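Local structure of mandelate racemase/muconate lactonizing enzyme (Polaromonas sp., 2OG9) at residues Ile15-Arg19 and Ala379-Pro385. The protein probably catalyses proton abstraction from the alpha-carbon of a carboxylate substrate, as enolase-superfamily enzymes of the mandelate racemase type do. Coordinates in Å, arbitrary orientation, origin at the centre of the assembly. Numbering follows the deposited sequence.
Sequences ITWVR and AQVGTRP
Strands 15-19 and 379-382 run antiparallel, their axes 4.8 Å apart at 173°, joining the N-terminal strand of an enolase-superfamily capping domain to the C-terminal strand that returns to edge its four-stranded sheet. Val18 and Val381 form the hydrogen-bonded pair (CA-CA 5.5 Å), with Val18 N to Val381 O and Val381 N to Val18 O both 3.0 Å; Trp17-Gly382 (CA-CA 4.4 Å) and Arg19-Gln380 (4.2 Å) are the flanking non-hydrogen-bonded pairs. Thr16 and Trp17 make a classic bulge opposite Glu55. Gly382, at phi/psi 89/-177, leaves no room for a CB, which would fall 2.0 Å from Thr16 O; beyond it, Thr383 N bonds Thr16 O weakly (3.0 Å, 124°). Val18 and Val381 share one face (Val18 CB to Val381 CG1 3.9 Å), which Ile88 covers. On the other, Arg19 (chi1 t) lies beside Gln380 and salt-bridges Glu53 and Glu378. Trp17 (chi1 t, chi2 78°) donates from NE1 to Gln380 OE1 (3.1 Å, 160°). The extended Arg384, whose NE salt-bridges Glu55, lays its guanidinium flat on the indole (planes at 5°, centres 4.3 Å apart), and Arg384 CD sits 3.8 Å from the centroid of the Trp17 six-membered ring, 8° off its normal.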
# COMPACT_ATOMS: atom_id res chain seq x y z
N ILE A 15 13.14 -1.08 -47.66
CA ILE A 15 11.84 -0.61 -48.14
C ILE A 15 12.07 0.38 -49.28
O ILE A 15 12.81 1.34 -49.13
CB ILE A 15 11.05 0.09 -47.01
CG1 ILE A 15 10.76 -0.91 -45.88
CG2 ILE A 15 9.76 0.69 -47.57
CD1 ILE A 15 10.06 -0.31 -44.67
N THR A 16 11.41 0.15 -50.41
CA THR A 16 11.59 1.04 -51.55
C THR A 16 10.31 1.71 -52.04
O THR A 16 10.37 2.73 -52.72
CB THR A 16 12.21 0.26 -52.74
OG1 THR A 16 11.39 -0.87 -53.05
CG2 THR A 16 13.61 -0.22 -52.38
N TRP A 17 9.16 1.17 -51.66
CA TRP A 17 7.89 1.73 -52.11
C TRP A 17 6.82 1.58 -51.04
O TRP A 17 6.78 0.59 -50.33
CB TRP A 17 7.43 1.00 -53.38
CG TRP A 17 6.14 1.48 -53.98
CD1 TRP A 17 5.96 2.60 -54.74
CD2 TRP A 17 4.87 0.82 -53.92
NE1 TRP A 17 4.65 2.68 -55.16
CE2 TRP A 17 3.96 1.60 -54.67
CE3 TRP A 17 4.40 -0.35 -53.31
CZ2 TRP A 17 2.62 1.24 -54.83
CZ3 TRP A 17 3.07 -0.71 -53.46
CH2 TRP A 17 2.19 0.08 -54.22
N VAL A 18 5.96 2.59 -50.93
CA VAL A 18 4.87 2.56 -49.96
C VAL A 18 3.65 3.23 -50.57
O VAL A 18 3.77 4.30 -51.18
CB VAL A 18 5.23 3.32 -48.66
CG1 VAL A 18 4.07 3.28 -47.70
CG2 VAL A 18 6.47 2.71 -48.02
N ARG A 19 2.49 2.61 -50.43
CA ARG A 19 1.25 3.18 -50.95
C ARG A 19 0.16 3.15 -49.89
O ARG A 19 -0.08 2.13 -49.26
CB ARG A 19 0.76 2.43 -52.19
CG ARG A 19 -0.60 2.91 -52.68
CD ARG A 19 -0.94 2.42 -54.09
NE ARG A 19 -2.25 2.90 -54.52
CZ ARG A 19 -3.41 2.39 -54.10
NH1 ARG A 19 -3.42 1.38 -53.24
NH2 ARG A 19 -4.56 2.90 -54.52
N ALA A 379 -2.02 7.87 -51.99
CA ALA A 379 -0.73 8.49 -52.23
C ALA A 379 0.32 7.40 -52.17
O ALA A 379 0.09 6.33 -51.60
CB ALA A 379 -0.45 9.53 -51.18
N GLN A 380 1.47 7.67 -52.77
CA GLN A 380 2.56 6.71 -52.75
C GLN A 380 3.89 7.43 -52.79
O GLN A 380 3.97 8.58 -53.22
CB GLN A 380 2.43 5.73 -53.92
CG GLN A 380 2.13 6.37 -55.26
CD GLN A 380 1.90 5.33 -56.34
OE1 GLN A 380 2.83 4.62 -56.74
NE2 GLN A 380 0.66 5.22 -56.81
N VAL A 381 4.93 6.76 -52.33
CA VAL A 381 6.27 7.32 -52.30
C VAL A 381 7.26 6.22 -52.64
O VAL A 381 7.00 5.05 -52.37
CB VAL A 381 6.59 7.91 -50.91
CG1 VAL A 381 6.38 6.85 -49.84
CG2 VAL A 381 8.03 8.41 -50.87
N GLY A 382 8.37 6.60 -53.25
CA GLY A 382 9.38 5.63 -53.62
C GLY A 382 9.16 5.05 -55.00
O GLY A 382 8.24 5.46 -55.71
N THR A 383 10.01 4.10 -55.38
CA THR A 383 9.91 3.45 -56.69
C THR A 383 9.59 1.98 -56.50
O THR A 383 10.35 1.24 -55.86
CB THR A 383 11.22 3.58 -57.48
OG1 THR A 383 11.60 4.96 -57.55
CG2 THR A 383 11.04 3.04 -58.90
N ARG A 384 8.47 1.55 -57.06
CA ARG A 384 8.03 0.17 -56.94
C ARG A 384 9.03 -0.77 -57.62
O ARG A 384 9.49 -0.51 -58.73
CB ARG A 384 6.64 0.04 -57.57
CG ARG A 384 5.87 -1.17 -57.09
CD ARG A 384 4.40 -1.05 -57.44
NE ARG A 384 3.65 -2.20 -56.94
CZ ARG A 384 2.35 -2.37 -57.09
NH1 ARG A 384 1.63 -1.46 -57.74
NH2 ARG A 384 1.75 -3.44 -56.59
N PRO A 385 9.38 -1.88 -56.94
CA PRO A 385 10.32 -2.85 -57.51
C PRO A 385 9.80 -3.52 -58.78
O PRO A 385 10.42 -3.31 -59.85
CB PRO A 385 10.52 -3.84 -56.36
CG PRO A 385 9.19 -3.81 -55.67
CD PRO A 385 8.89 -2.33 -55.63